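Local coordinates for outer membrane porin protein 32 (Delftia acidovorans, PDB 2FGQ) that forms anion-selective channels as a homotrimer in the bacterial outer membrane and binds malate, probably a permeating substrate, at residues S3-G8 with G40-E45; L51-W56 with V79-N84; G86-G91 with N136-Y141; D93-S98 with G169-G174; G146-G151 with V176-G181. All coordinates share one frame; numbering follows the deposited sequence.

From the N terminus, interaction 1 pairs strand 4-17 with strand 26-48 and so closes the first hairpin of the 16-stranded barrel. Interaction 2 follows in series, setting strand 51-60 against strand 76-83; it touches interaction 1 because strands 26-48 and 51-60 are neighbours. Interaction 3 binds strand 86-90, which adjoins 76-83, to strand 137-141 and closes a long loop. That loop contains residues 93-98, which interaction 4 ties across to strand 171-179, so interactions 3 and 4 cross along the chain. Interaction 5 joins strands 148-155 and 171-179; it crosses interaction 4, sharing strand 171-179 with it. Interactions 1 to 3 also touch a neighbouring subunit.

Interaction 1: residues S3-G8 with G40-E45; sequences SVTLFG and GLRGTE
Arg42 O is approached by three groups, of which one makes a strong bond. Thr5 N donates to it at 2.8 Å in a nearly straight line, 171° at the hydrogen; Val4 CA turns its C-H to the same oxygen; and a water bonded to Ser3 OG and Thr5 OG1 adds a weak bond. Arg42 N returns a bond to Thr5 O, Phe7 and Gly40 exchange another pair, and Ser3 and Thr44 bond each other both ways at 3.1 Å between N and O atoms. This regular antiparallel pairing makes the first hairpin of the porin barrel, strand 4-17 against strand 26-48, and the backbone of Gly8 bonds onward to Phe332, just after the last strand, 320-331, which closes the barrel.

On the side of the sheet carrying Thr5, Phe7 and Arg42, the Phe7 ring lies between two partners. Gly40 CA sits 3.6 Å above one face, toward the rim; with no side chain at Gly40, the ring can settle directly on its backbone. Over the opposite face Arg42 NH1 stands 3.4 Å above the ring centre. The guanidinium lies nearly flat on the ring, planes 18° apart, and CZ is 4.0 Å from the Phe7 centroid, a stacked cation-pi pair. From CG to NE the arginine chain runs extended, crossing the phenylalanine side chain at about a right angle. Trp56 meets the same phenyl ring steeply and also touches Arg42.

The other side is apolar: Leu6 CD1 meets Leu41 CD1 at 4.0 Å, while Val4 and Leu41 pack on a second subunit and Leu6 on Leu41 of the third.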
# COMPACT_ATOMS: atom_id res chain seq x y z
N SER A 3 -10.87 -18.11 13.19
CA SER A 3 -11.06 -16.67 13.49
C SER A 3 -10.07 -15.85 12.64
O SER A 3 -9.04 -16.39 12.24
CB SER A 3 -10.81 -16.42 14.98
OG SER A 3 -9.47 -16.72 15.36
N VAL A 4 -10.44 -14.59 12.33
CA VAL A 4 -9.52 -13.60 11.69
C VAL A 4 -9.42 -12.35 12.58
O VAL A 4 -10.44 -11.80 13.03
CB VAL A 4 -9.99 -13.16 10.31
CG1 VAL A 4 -9.11 -12.09 9.74
CG2 VAL A 4 -10.00 -14.39 9.34
N THR A 5 -8.18 -11.96 12.88
CA THR A 5 -7.87 -10.90 13.81
C THR A 5 -7.13 -9.78 13.12
O THR A 5 -6.12 -10.01 12.48
CB THR A 5 -6.98 -11.48 14.93
OG1 THR A 5 -7.68 -12.49 15.66
CG2 THR A 5 -6.67 -10.42 15.96
N LEU A 6 -7.64 -8.56 13.27
CA LEU A 6 -6.95 -7.37 12.85
C LEU A 6 -6.18 -6.89 14.07
O LEU A 6 -6.74 -6.82 15.15
CB LEU A 6 -7.95 -6.30 12.49
CG LEU A 6 -7.39 -4.89 12.35
CD1 LEU A 6 -6.66 -4.82 11.05
CD2 LEU A 6 -8.56 -3.92 12.41
N PHE A 7 -4.92 -6.55 13.89
CA PHE A 7 -4.10 -6.10 15.01
C PHE A 7 -3.11 -5.04 14.56
O PHE A 7 -2.85 -4.87 13.37
CB PHE A 7 -3.35 -7.28 15.66
CG PHE A 7 -2.34 -7.90 14.75
CD1 PHE A 7 -2.71 -8.89 13.84
CD2 PHE A 7 -0.99 -7.50 14.80
CE1 PHE A 7 -1.77 -9.44 12.99
CE2 PHE A 7 -0.05 -8.07 13.96
CZ PHE A 7 -0.44 -9.04 13.06
N GLY A 8 -2.46 -4.40 15.52
CA GLY A 8 -1.43 -3.45 15.19
C GLY A 8 -0.86 -2.76 16.38
O GLY A 8 -1.24 -3.00 17.53
N GLY A 40 -1.59 -5.53 10.81
CA GLY A 40 -1.66 -6.88 10.29
C GLY A 40 -3.01 -7.53 10.44
O GLY A 40 -3.89 -7.08 11.18
N LEU A 41 -3.13 -8.64 9.72
CA LEU A 41 -4.27 -9.51 9.78
C LEU A 41 -3.74 -10.91 9.91
O LEU A 41 -2.83 -11.27 9.21
CB LEU A 41 -5.06 -9.41 8.48
CG LEU A 41 -5.71 -8.07 8.14
CD1 LEU A 41 -4.83 -6.86 8.16
CD2 LEU A 41 -6.37 -8.16 6.78
N ARG A 42 -4.35 -11.70 10.77
CA ARG A 42 -3.97 -13.10 10.91
C ARG A 42 -5.16 -13.95 11.18
O ARG A 42 -6.19 -13.50 11.68
CB ARG A 42 -2.94 -13.26 12.01
CG ARG A 42 -3.41 -12.82 13.36
CD ARG A 42 -2.27 -12.87 14.46
NE ARG A 42 -2.78 -12.33 15.72
CZ ARG A 42 -2.21 -11.40 16.50
NH1 ARG A 42 -1.01 -10.85 16.25
NH2 ARG A 42 -2.85 -11.04 17.60
N GLY A 43 -5.07 -15.21 10.81
CA GLY A 43 -6.17 -16.09 11.09
C GLY A 43 -5.71 -17.51 11.22
O GLY A 43 -4.65 -17.87 10.75
N THR A 44 -6.57 -18.30 11.85
CA THR A 44 -6.32 -19.70 12.03
C THR A 44 -7.62 -20.43 11.74
O THR A 44 -8.70 -19.96 12.10
CB THR A 44 -5.85 -20.01 13.50
OG1 THR A 44 -4.56 -19.41 13.74
CG2 THR A 44 -5.55 -21.40 13.69
N GLU A 45 -7.54 -21.57 11.08
CA GLU A 45 -8.69 -22.40 10.79
C GLU A 45 -8.40 -23.82 11.29
O GLU A 45 -7.41 -24.41 10.92
CB GLU A 45 -8.91 -22.48 9.28
CG GLU A 45 -10.10 -23.34 8.89
CD GLU A 45 -10.20 -23.62 7.39
OE1 GLU A 45 -9.32 -23.17 6.63
OE2 GLU A 45 -11.15 -24.33 6.97
O HOH W 1 -7.14 -14.99 14.49

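Interaction 2: residues L51-W56 with V79-N84; sequences LKAGFW and VSLSGN
Leu81 reaches across to Lys52 and Ala53 of strand 51-60, a neighbour of strand 76-83 in the antiparallel porin barrel; the two short segments run at 152° to each other. Its CB stands 4.0 Å from Lys52 O and also lies near Leu51 CD1, a loose apolar contact. Chi1 of -72° sets CG anti to the carbonyl carbon and beside the backbone N, and from there the CD2 branch makes the contact across the strands: it comes within 3.6 Å of Lys52 O and touches both CA and CB of Ala53, the latter at 4.0 Å. Leu81 therefore covers the small alanine opposite it in a non-hydrogen-bonded pair. This apolar side, with Phe55 and Val79 further along, faces a second subunit: Ile328 of that subunit packs on Val79 and Leu81, and its Phe332 stacks on Phe55.

Two hydrogen-bonded pairs hold the backbones. Lys52 and Ser82 exchange bonds, with Lys52 N 2.9 Å from Ser82 O, and Gly54 and Ser80 do likewise. In the second pair each N-H approaches from above the carbonyl plane of its acceptor, 36° out of it.

The opposite side carries Gly54, Ser80, Ser82 and the long Lys52 chain. Gly54 has no side chain, and Ser80 OG lies beside its backbone, 3.6 Å from Gly54 CA. Ser82 OG rests against Lys52 CB, while the rest of the lysine chain leads away from the partner strand. One water spans the two hydroxyls, 3.0 Å from Ser80 OG and 2.9 Å from Ser82 OG, and donates a weak bond to Lys52 O.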
# COMPACT_ATOMS: atom_id res chain seq x y z
N LEU A 51 -5.10 -30.61 13.03
CA LEU A 51 -4.40 -29.82 12.00
C LEU A 51 -5.05 -28.45 11.89
O LEU A 51 -6.26 -28.36 11.95
CB LEU A 51 -4.50 -30.53 10.67
CG LEU A 51 -3.69 -30.00 9.48
CD1 LEU A 51 -2.17 -30.08 9.78
CD2 LEU A 51 -4.05 -30.73 8.20
N LYS A 52 -4.24 -27.42 11.72
CA LYS A 52 -4.73 -26.05 11.59
C LYS A 52 -4.04 -25.38 10.39
O LYS A 52 -2.87 -25.63 10.12
CB LYS A 52 -4.43 -25.24 12.84
CG LYS A 52 -5.15 -25.70 14.09
CD LYS A 52 -4.89 -24.73 15.24
CE LYS A 52 -5.40 -25.28 16.58
NZ LYS A 52 -6.81 -25.80 16.49
N ALA A 53 -4.78 -24.57 9.66
CA ALA A 53 -4.21 -23.71 8.65
C ALA A 53 -4.18 -22.30 9.18
O ALA A 53 -5.06 -21.89 9.92
CB ALA A 53 -5.04 -23.76 7.39
N GLY A 54 -3.19 -21.54 8.76
CA GLY A 54 -3.09 -20.15 9.20
C GLY A 54 -2.61 -19.26 8.09
O GLY A 54 -2.04 -19.70 7.12
N PHE A 55 -2.83 -17.96 8.28
CA PHE A 55 -2.17 -16.97 7.46
C PHE A 55 -1.85 -15.76 8.34
O PHE A 55 -2.44 -15.59 9.39
CB PHE A 55 -3.04 -16.58 6.26
CG PHE A 55 -4.12 -15.62 6.60
CD1 PHE A 55 -3.92 -14.25 6.48
CD2 PHE A 55 -5.30 -16.06 7.18
CE1 PHE A 55 -4.88 -13.36 6.88
CE2 PHE A 55 -6.30 -15.13 7.57
CZ PHE A 55 -6.06 -13.78 7.41
N TRP A 56 -0.91 -14.95 7.87
CA TRP A 56 -0.49 -13.78 8.63
C TRP A 56 0.09 -12.77 7.66
O TRP A 56 1.03 -13.07 6.91
CB TRP A 56 0.57 -14.27 9.61
CG TRP A 56 0.99 -13.28 10.64
CD1 TRP A 56 1.44 -12.00 10.45
CD2 TRP A 56 1.04 -13.51 12.04
NE1 TRP A 56 1.79 -11.45 11.66
CE2 TRP A 56 1.54 -12.34 12.65
CE3 TRP A 56 0.71 -14.59 12.85
CZ2 TRP A 56 1.70 -12.20 14.04
CZ3 TRP A 56 0.88 -14.46 14.24
CH2 TRP A 56 1.38 -13.28 14.82
N VAL A 79 1.54 -18.25 4.89
CA VAL A 79 0.48 -19.23 5.04
C VAL A 79 1.14 -20.45 5.66
O VAL A 79 2.31 -20.74 5.42
CB VAL A 79 -0.23 -19.51 3.68
CG1 VAL A 79 0.74 -20.00 2.57
CG2 VAL A 79 -1.39 -20.49 3.84
N SER A 80 0.38 -21.14 6.50
CA SER A 80 0.98 -22.21 7.29
C SER A 80 0.06 -23.37 7.54
O SER A 80 -1.14 -23.26 7.47
CB SER A 80 1.43 -21.68 8.66
OG SER A 80 0.33 -21.12 9.37
N LEU A 81 0.67 -24.48 7.93
CA LEU A 81 -0.03 -25.60 8.53
C LEU A 81 0.67 -25.93 9.84
O LEU A 81 1.87 -25.87 9.91
CB LEU A 81 0.00 -26.84 7.62
CG LEU A 81 -0.86 -26.84 6.37
CD1 LEU A 81 -0.58 -28.14 5.60
CD2 LEU A 81 -2.34 -26.69 6.69
N SER A 82 -0.12 -26.26 10.84
CA SER A 82 0.40 -26.55 12.15
C SER A 82 -0.38 -27.66 12.80
O SER A 82 -1.51 -27.94 12.44
CB SER A 82 0.39 -25.31 13.00
OG SER A 82 -0.91 -24.86 13.25
N GLY A 83 0.24 -28.27 13.79
CA GLY A 83 -0.35 -29.42 14.45
C GLY A 83 0.61 -29.99 15.44
O GLY A 83 1.53 -29.30 15.89
N ASN A 84 0.45 -31.28 15.73
CA ASN A 84 1.32 -31.89 16.74
C ASN A 84 2.78 -32.05 16.27
O ASN A 84 3.67 -32.26 17.07
CB ASN A 84 0.72 -33.19 17.30
CG ASN A 84 0.63 -34.35 16.31
OD1 ASN A 84 -0.02 -35.38 16.64
ND2 ASN A 84 1.28 -34.24 15.17
O HOH W 2 -1.23 -22.84 11.21

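Interaction 3: residues G86-G91 with N136-Y141; sequences GEVRLG and NLISYY. With CA (calcium ion), chain C.
Val88 and Tyr140 pack obliquely on one side of two adjacent antiparallel strands of the porin barrel, inclined at 170° and joined by the long loop that folds into the channel. Val88 CG2 sits at the tyrosine's CD1, 3.8 Å away, and CG1 bears on Ser139 O. Tyr140 lays its ring beside the strand where Gly86 has no side chain, its CE1 4.4 Å from Gly86 CA. Further along, Leu90 and Ile138 point the same way side by side: Leu90 CD1 fits into the fork of Ile138, 4.0 Å from both CG1 and CG2. Leu90 and Ile138 also pack on Thr12 and Val14 of a second subunit.

On the other side Arg89, extended from CG to NE, holds Glu87 side-on with NE and NH2 in a salt bridge, and its NH1 pairs with Asp93. Tyr141 CE1 stands over the centre of the guanidinium, 4.1 Å above its plane, with the two planes 39° apart.

Just before the strand, Asn136 leads away from the partner. Glu158 of the same chain and Leu29, Asp64 and Gly309 of the second subunit are among the ligands of a calcium ion that Asn136 OD1 binds at 2.3 Å, and a water oxygen lies 2.5 Å from that ion.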
# COMPACT_ATOMS: atom_id res chain seq x y z
N GLY A 86 4.44 -29.56 14.87
CA GLY A 86 5.02 -28.23 14.85
C GLY A 86 4.28 -27.35 13.86
O GLY A 86 3.06 -27.39 13.77
N GLU A 87 5.05 -26.59 13.10
CA GLU A 87 4.48 -25.62 12.16
C GLU A 87 5.40 -25.44 10.97
O GLU A 87 6.61 -25.28 11.13
CB GLU A 87 4.30 -24.26 12.86
CG GLU A 87 3.61 -23.19 12.04
CD GLU A 87 3.66 -21.82 12.72
OE1 GLU A 87 4.47 -21.58 13.64
OE2 GLU A 87 2.92 -20.96 12.31
N VAL A 88 4.80 -25.44 9.78
CA VAL A 88 5.48 -25.11 8.55
C VAL A 88 4.86 -23.83 8.00
O VAL A 88 3.65 -23.75 7.87
CB VAL A 88 5.40 -26.24 7.52
CG1 VAL A 88 6.04 -25.83 6.23
CG2 VAL A 88 6.07 -27.50 8.07
N ARG A 89 5.70 -22.86 7.66
CA ARG A 89 5.26 -21.58 7.07
C ARG A 89 5.92 -21.33 5.72
O ARG A 89 7.11 -21.59 5.55
CB ARG A 89 5.68 -20.44 7.95
CG ARG A 89 5.24 -20.46 9.35
CD ARG A 89 5.69 -19.15 10.09
NE ARG A 89 5.50 -19.27 11.51
CZ ARG A 89 6.00 -18.45 12.40
NH1 ARG A 89 6.81 -17.42 12.08
NH2 ARG A 89 5.71 -18.67 13.66
N LEU A 90 5.12 -20.83 4.78
CA LEU A 90 5.60 -20.38 3.48
C LEU A 90 5.37 -18.89 3.32
O LEU A 90 4.23 -18.45 3.47
CB LEU A 90 4.83 -21.03 2.34
CG LEU A 90 5.07 -22.47 1.83
CD1 LEU A 90 5.67 -23.40 2.74
CD2 LEU A 90 3.91 -23.05 1.01
N GLY A 91 6.42 -18.18 2.91
CA GLY A 91 6.31 -16.76 2.64
C GLY A 91 7.34 -15.92 3.38
O GLY A 91 8.07 -16.38 4.29
N ASN A 136 10.89 -15.56 -0.13
CA ASN A 136 10.91 -16.91 -0.70
C ASN A 136 11.30 -17.95 0.32
O ASN A 136 11.93 -18.97 -0.01
CB ASN A 136 11.90 -16.98 -1.85
CG ASN A 136 11.67 -15.85 -2.88
OD1 ASN A 136 10.52 -15.57 -3.26
ND2 ASN A 136 12.75 -15.16 -3.29
N LEU A 137 10.83 -17.75 1.55
CA LEU A 137 11.21 -18.55 2.71
C LEU A 137 10.22 -19.69 3.04
O LEU A 137 8.99 -19.52 3.01
CB LEU A 137 11.33 -17.59 3.91
CG LEU A 137 11.70 -18.24 5.25
CD1 LEU A 137 13.14 -18.78 5.26
CD2 LEU A 137 11.53 -17.20 6.33
N ILE A 138 10.78 -20.85 3.36
CA ILE A 138 10.04 -21.95 3.96
C ILE A 138 10.68 -22.23 5.29
O ILE A 138 11.90 -22.41 5.34
CB ILE A 138 10.14 -23.23 3.11
CG1 ILE A 138 9.51 -22.99 1.75
CG2 ILE A 138 9.41 -24.35 3.82
CD1 ILE A 138 9.52 -24.20 0.78
N SER A 139 9.87 -22.25 6.35
CA SER A 139 10.41 -22.56 7.66
C SER A 139 9.63 -23.66 8.33
O SER A 139 8.44 -23.88 8.04
CB SER A 139 10.40 -21.38 8.58
OG SER A 139 11.16 -20.32 8.09
N TYR A 140 10.33 -24.37 9.20
CA TYR A 140 9.76 -25.43 10.02
C TYR A 140 10.19 -25.18 11.46
O TYR A 140 11.38 -25.05 11.74
CB TYR A 140 10.21 -26.81 9.54
CG TYR A 140 9.85 -27.90 10.52
CD1 TYR A 140 8.52 -28.06 10.94
CD2 TYR A 140 10.81 -28.73 11.07
CE1 TYR A 140 8.17 -28.99 11.88
CE2 TYR A 140 10.46 -29.66 12.04
CZ TYR A 140 9.15 -29.79 12.42
OH TYR A 140 8.83 -30.76 13.37
N TYR A 141 9.21 -25.15 12.35
CA TYR A 141 9.40 -25.00 13.80
C TYR A 141 8.85 -26.23 14.50
O TYR A 141 7.70 -26.63 14.31
CB TYR A 141 8.71 -23.73 14.33
CG TYR A 141 9.32 -22.50 13.78
CD1 TYR A 141 8.82 -21.88 12.64
CD2 TYR A 141 10.42 -21.93 14.42
CE1 TYR A 141 9.42 -20.74 12.12
CE2 TYR A 141 11.00 -20.75 13.94
CZ TYR A 141 10.49 -20.17 12.77
OH TYR A 141 11.08 -19.01 12.29
CA CA C . 9.65 -15.86 -5.40
O HOH W 3 10.15 -13.49 -5.83

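Interaction 4: residues D93-S98 with G169-G174; sequences DLVPTS and GRYIGG
The Tyr171 ring takes Val95 on one face and Thr97 at its edge. Val95 CG1 stands 3.8 Å above the ring centre, only 6° off the normal, a clear CH-pi contact; CB and CG2 of the same valine shift toward the hydroxyl end, with CB 3.5 Å from Tyr171 CZ. In the plane of the ring, Thr97 OG1 meets the hydroxyl. Here the long loop of the porin, folded inward and carrying helix 96-101, is fastened to the barrel wall at strand 171-179. The residues that meet the tyrosine, Val95, Pro96 and Thr97, sit at the N-cap and in the first turn of that helix.

Tyr171 OH donates to Thr97 OG1 at 2.7 Å, the two side chains reaching toward each other tip to tip, and this bond satisfies the hydroxyl of a buried residue. Chi1 of Thr97, 42°, sets OG1 between the backbone N and the carbonyl carbon and leaves CG2 beside the N. Pro96 slides past the tyrosine in the opposite direction, its CD 3.9 Å from Tyr171 CE1, while its ring also packs on Ser139 and Tyr141 of strand 137-141.

The loop segment also borders the channel: Leu94, directly before Val95, touches the bound D-malate. On the wall side, Thr97 CG2 rests 3.3 Å from Gly174 O.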
# COMPACT_ATOMS: atom_id res chain seq x y z
N ASP A 93 9.13 -13.71 5.95
CA ASP A 93 9.04 -13.67 7.40
C ASP A 93 10.41 -13.43 7.95
O ASP A 93 11.43 -13.48 7.23
CB ASP A 93 8.52 -15.04 7.84
CG ASP A 93 7.93 -15.07 9.23
OD1 ASP A 93 7.89 -14.05 10.01
OD2 ASP A 93 7.46 -16.18 9.63
N LEU A 94 10.45 -13.20 9.24
CA LEU A 94 11.70 -13.39 9.98
C LEU A 94 12.27 -14.77 9.72
O LEU A 94 11.54 -15.76 9.70
CB LEU A 94 11.47 -13.24 11.49
CG LEU A 94 11.06 -11.84 11.97
CD1 LEU A 94 10.58 -11.97 13.40
CD2 LEU A 94 12.22 -10.92 11.86
N VAL A 95 13.58 -14.84 9.48
CA VAL A 95 14.22 -16.16 9.38
C VAL A 95 14.34 -16.74 10.80
O VAL A 95 14.29 -16.01 11.76
CB VAL A 95 15.61 -16.08 8.68
CG1 VAL A 95 15.42 -15.61 7.24
CG2 VAL A 95 16.59 -15.20 9.42
N PRO A 96 14.44 -18.08 10.92
CA PRO A 96 14.43 -18.67 12.27
C PRO A 96 15.52 -18.15 13.18
O PRO A 96 15.28 -17.99 14.37
CB PRO A 96 14.58 -20.16 11.99
CG PRO A 96 14.09 -20.34 10.63
CD PRO A 96 14.47 -19.11 9.86
N THR A 97 16.71 -17.90 12.64
CA THR A 97 17.82 -17.43 13.47
C THR A 97 17.54 -16.05 14.08
O THR A 97 17.77 -15.86 15.28
CB THR A 97 19.12 -17.45 12.66
OG1 THR A 97 18.90 -16.95 11.33
CG2 THR A 97 19.59 -18.90 12.50
N SER A 98 16.99 -15.12 13.31
CA SER A 98 16.68 -13.82 13.88
C SER A 98 15.45 -13.87 14.78
O SER A 98 15.45 -13.25 15.85
CB SER A 98 16.47 -12.76 12.80
OG SER A 98 15.28 -13.04 12.09
N GLY A 169 20.41 -13.93 -2.18
CA GLY A 169 19.22 -14.05 -1.37
C GLY A 169 18.95 -15.41 -0.79
O GLY A 169 18.07 -15.57 0.06
N ARG A 170 19.69 -16.42 -1.21
CA ARG A 170 19.54 -17.73 -0.61
C ARG A 170 19.82 -17.63 0.89
O ARG A 170 20.74 -16.95 1.30
CB ARG A 170 20.49 -18.74 -1.26
CG ARG A 170 20.25 -20.16 -0.82
CD ARG A 170 21.26 -21.13 -1.30
NE ARG A 170 21.19 -21.23 -2.74
CZ ARG A 170 22.12 -21.81 -3.50
NH1 ARG A 170 23.23 -22.29 -2.95
NH2 ARG A 170 21.92 -21.90 -4.81
N TYR A 171 19.01 -18.33 1.67
CA TYR A 171 19.20 -18.49 3.12
C TYR A 171 19.10 -19.94 3.46
O TYR A 171 18.19 -20.63 3.01
CB TYR A 171 18.13 -17.74 3.92
CG TYR A 171 18.12 -17.98 5.41
CD1 TYR A 171 17.38 -19.03 5.95
CD2 TYR A 171 18.84 -17.18 6.27
CE1 TYR A 171 17.36 -19.29 7.32
CE2 TYR A 171 18.86 -17.44 7.66
CZ TYR A 171 18.11 -18.51 8.17
OH TYR A 171 18.04 -18.73 9.52
N ILE A 172 20.03 -20.41 4.28
CA ILE A 172 19.91 -21.73 4.91
C ILE A 172 20.32 -21.55 6.36
O ILE A 172 21.38 -21.01 6.63
CB ILE A 172 20.79 -22.77 4.24
CG1 ILE A 172 20.63 -24.14 4.90
CG2 ILE A 172 22.21 -22.39 4.28
CD1 ILE A 172 19.31 -24.61 4.93
N GLY A 173 19.49 -21.94 7.30
CA GLY A 173 19.85 -21.67 8.67
C GLY A 173 18.86 -22.25 9.64
O GLY A 173 17.81 -22.74 9.27
N GLY A 174 19.22 -22.21 10.91
CA GLY A 174 18.35 -22.73 11.92
C GLY A 174 18.95 -22.56 13.29
O GLY A 174 20.04 -22.03 13.45

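Interaction 5: residues G146-G151 with V176-G181; sequences GGFNAG and VAYDNG
Strands 148-155 and 171-179 are neighbours in the antiparallel barrel wall, and their paired ends meet here at 144°. Gly147 O is the shared acceptor: Asp179 N donates to it at 2.8 Å and Asn149 ND2 at 3.0 Å, from opposite faces of the carbonyl plane. The same ND2 gives its other hydrogen to Asp179 OD1, also 3.0 Å away and on the anti lone pair of that oxygen. Both acceptors lie near the amide plane, so the two bonds together fix the rotation of the Asn149 amide. Chi1 of 61° puts Asn149 CG between the backbone N and the carbonyl carbon, from where the amide reaches Gly147 and Asp179. The aspartate is held from outside as well, OD2 by Ser184 and OD1 by Lys100 of helix 96-101, whose positive charge would be expected to favour the ionised carboxylate.

Asn149 and Ala177 exchange backbone bonds, Asn149 N lying 2.9 Å from Ala177 O. On the other side of the sheet, Tyr178 turns its edge to Phe148: its CD1 stands 3.7 Å above the phenyl centre, the planes 66° apart, an edge-to-face pair. Tyr178 CE1 also lies beside Gly147, 3.7 Å from its CA, an approach that the lack of a side chain permits. A water 2.7 Å from Tyr178 OH donates to Gly146 O. Aromatic rings near the ends of the strands, on the outward side of a wall whose other side carries polar groups, are characteristic of porin barrels.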
# COMPACT_ATOMS: atom_id res chain seq x y z
N GLY A 146 9.95 -31.02 26.45
CA GLY A 146 10.80 -31.02 27.61
C GLY A 146 11.74 -29.84 27.65
O GLY A 146 12.79 -29.93 28.25
N GLY A 147 11.34 -28.71 27.05
CA GLY A 147 12.14 -27.51 26.94
C GLY A 147 12.87 -27.35 25.61
O GLY A 147 13.16 -26.24 25.17
N PHE A 148 13.18 -28.45 24.95
CA PHE A 148 13.97 -28.43 23.72
C PHE A 148 13.11 -28.07 22.54
O PHE A 148 12.01 -28.59 22.37
CB PHE A 148 14.70 -29.76 23.50
CG PHE A 148 15.72 -30.04 24.56
CD1 PHE A 148 16.95 -29.41 24.52
CD2 PHE A 148 15.42 -30.87 25.62
CE1 PHE A 148 17.90 -29.62 25.53
CE2 PHE A 148 16.36 -31.09 26.63
CZ PHE A 148 17.60 -30.45 26.57
N ASN A 149 13.67 -27.21 21.69
CA ASN A 149 12.91 -26.74 20.53
C ASN A 149 13.89 -26.30 19.45
O ASN A 149 15.01 -25.94 19.74
CB ASN A 149 11.93 -25.61 20.90
CG ASN A 149 12.62 -24.37 21.46
OD1 ASN A 149 12.77 -23.35 20.74
ND2 ASN A 149 12.99 -24.40 22.75
N ALA A 150 13.45 -26.35 18.20
CA ALA A 150 14.33 -25.99 17.09
C ALA A 150 13.54 -25.38 15.95
O ALA A 150 12.33 -25.53 15.86
CB ALA A 150 15.08 -27.20 16.57
N GLY A 151 14.26 -24.69 15.09
CA GLY A 151 13.67 -24.06 13.91
C GLY A 151 14.65 -24.08 12.76
O GLY A 151 15.88 -24.03 12.97
N VAL A 176 18.91 -24.45 17.49
CA VAL A 176 18.47 -25.32 18.57
C VAL A 176 18.42 -24.50 19.86
O VAL A 176 19.20 -23.57 20.06
CB VAL A 176 19.41 -26.55 18.73
CG1 VAL A 176 19.30 -27.45 17.52
CG2 VAL A 176 20.85 -26.16 19.02
N ALA A 177 17.48 -24.84 20.72
CA ALA A 177 17.24 -24.07 21.92
C ALA A 177 16.63 -24.91 23.04
O ALA A 177 16.13 -26.03 22.81
CB ALA A 177 16.32 -22.93 21.63
N TYR A 178 16.75 -24.36 24.23
CA TYR A 178 16.11 -24.86 25.43
C TYR A 178 15.35 -23.68 26.05
O TYR A 178 15.95 -22.64 26.33
CB TYR A 178 17.16 -25.42 26.40
CG TYR A 178 16.52 -25.95 27.66
CD1 TYR A 178 15.98 -27.22 27.71
CD2 TYR A 178 16.39 -25.15 28.76
CE1 TYR A 178 15.34 -27.69 28.87
CE2 TYR A 178 15.72 -25.60 29.91
CZ TYR A 178 15.22 -26.88 29.97
OH TYR A 178 14.57 -27.30 31.11
N ASP A 179 14.05 -23.86 26.28
CA ASP A 179 13.18 -22.85 26.86
C ASP A 179 12.24 -23.53 27.81
O ASP A 179 11.40 -24.32 27.38
CB ASP A 179 12.36 -22.18 25.76
CG ASP A 179 13.18 -21.26 24.94
OD1 ASP A 179 13.70 -21.72 23.89
OD2 ASP A 179 13.39 -20.08 25.30
N ASN A 180 12.37 -23.22 29.09
CA ASN A 180 11.49 -23.80 30.10
C ASN A 180 10.59 -22.81 30.85
O ASN A 180 9.95 -23.19 31.84
CB ASN A 180 12.32 -24.67 31.06
CG ASN A 180 13.16 -23.85 32.03
OD1 ASN A 180 13.09 -22.61 32.04
ND2 ASN A 180 13.96 -24.55 32.86
N GLY A 181 10.53 -21.57 30.37
CA GLY A 181 9.90 -20.48 31.08
C GLY A 181 10.95 -19.48 31.58
O GLY A 181 11.27 -18.52 30.87
O HOH W 4 13.54 -29.75 31.28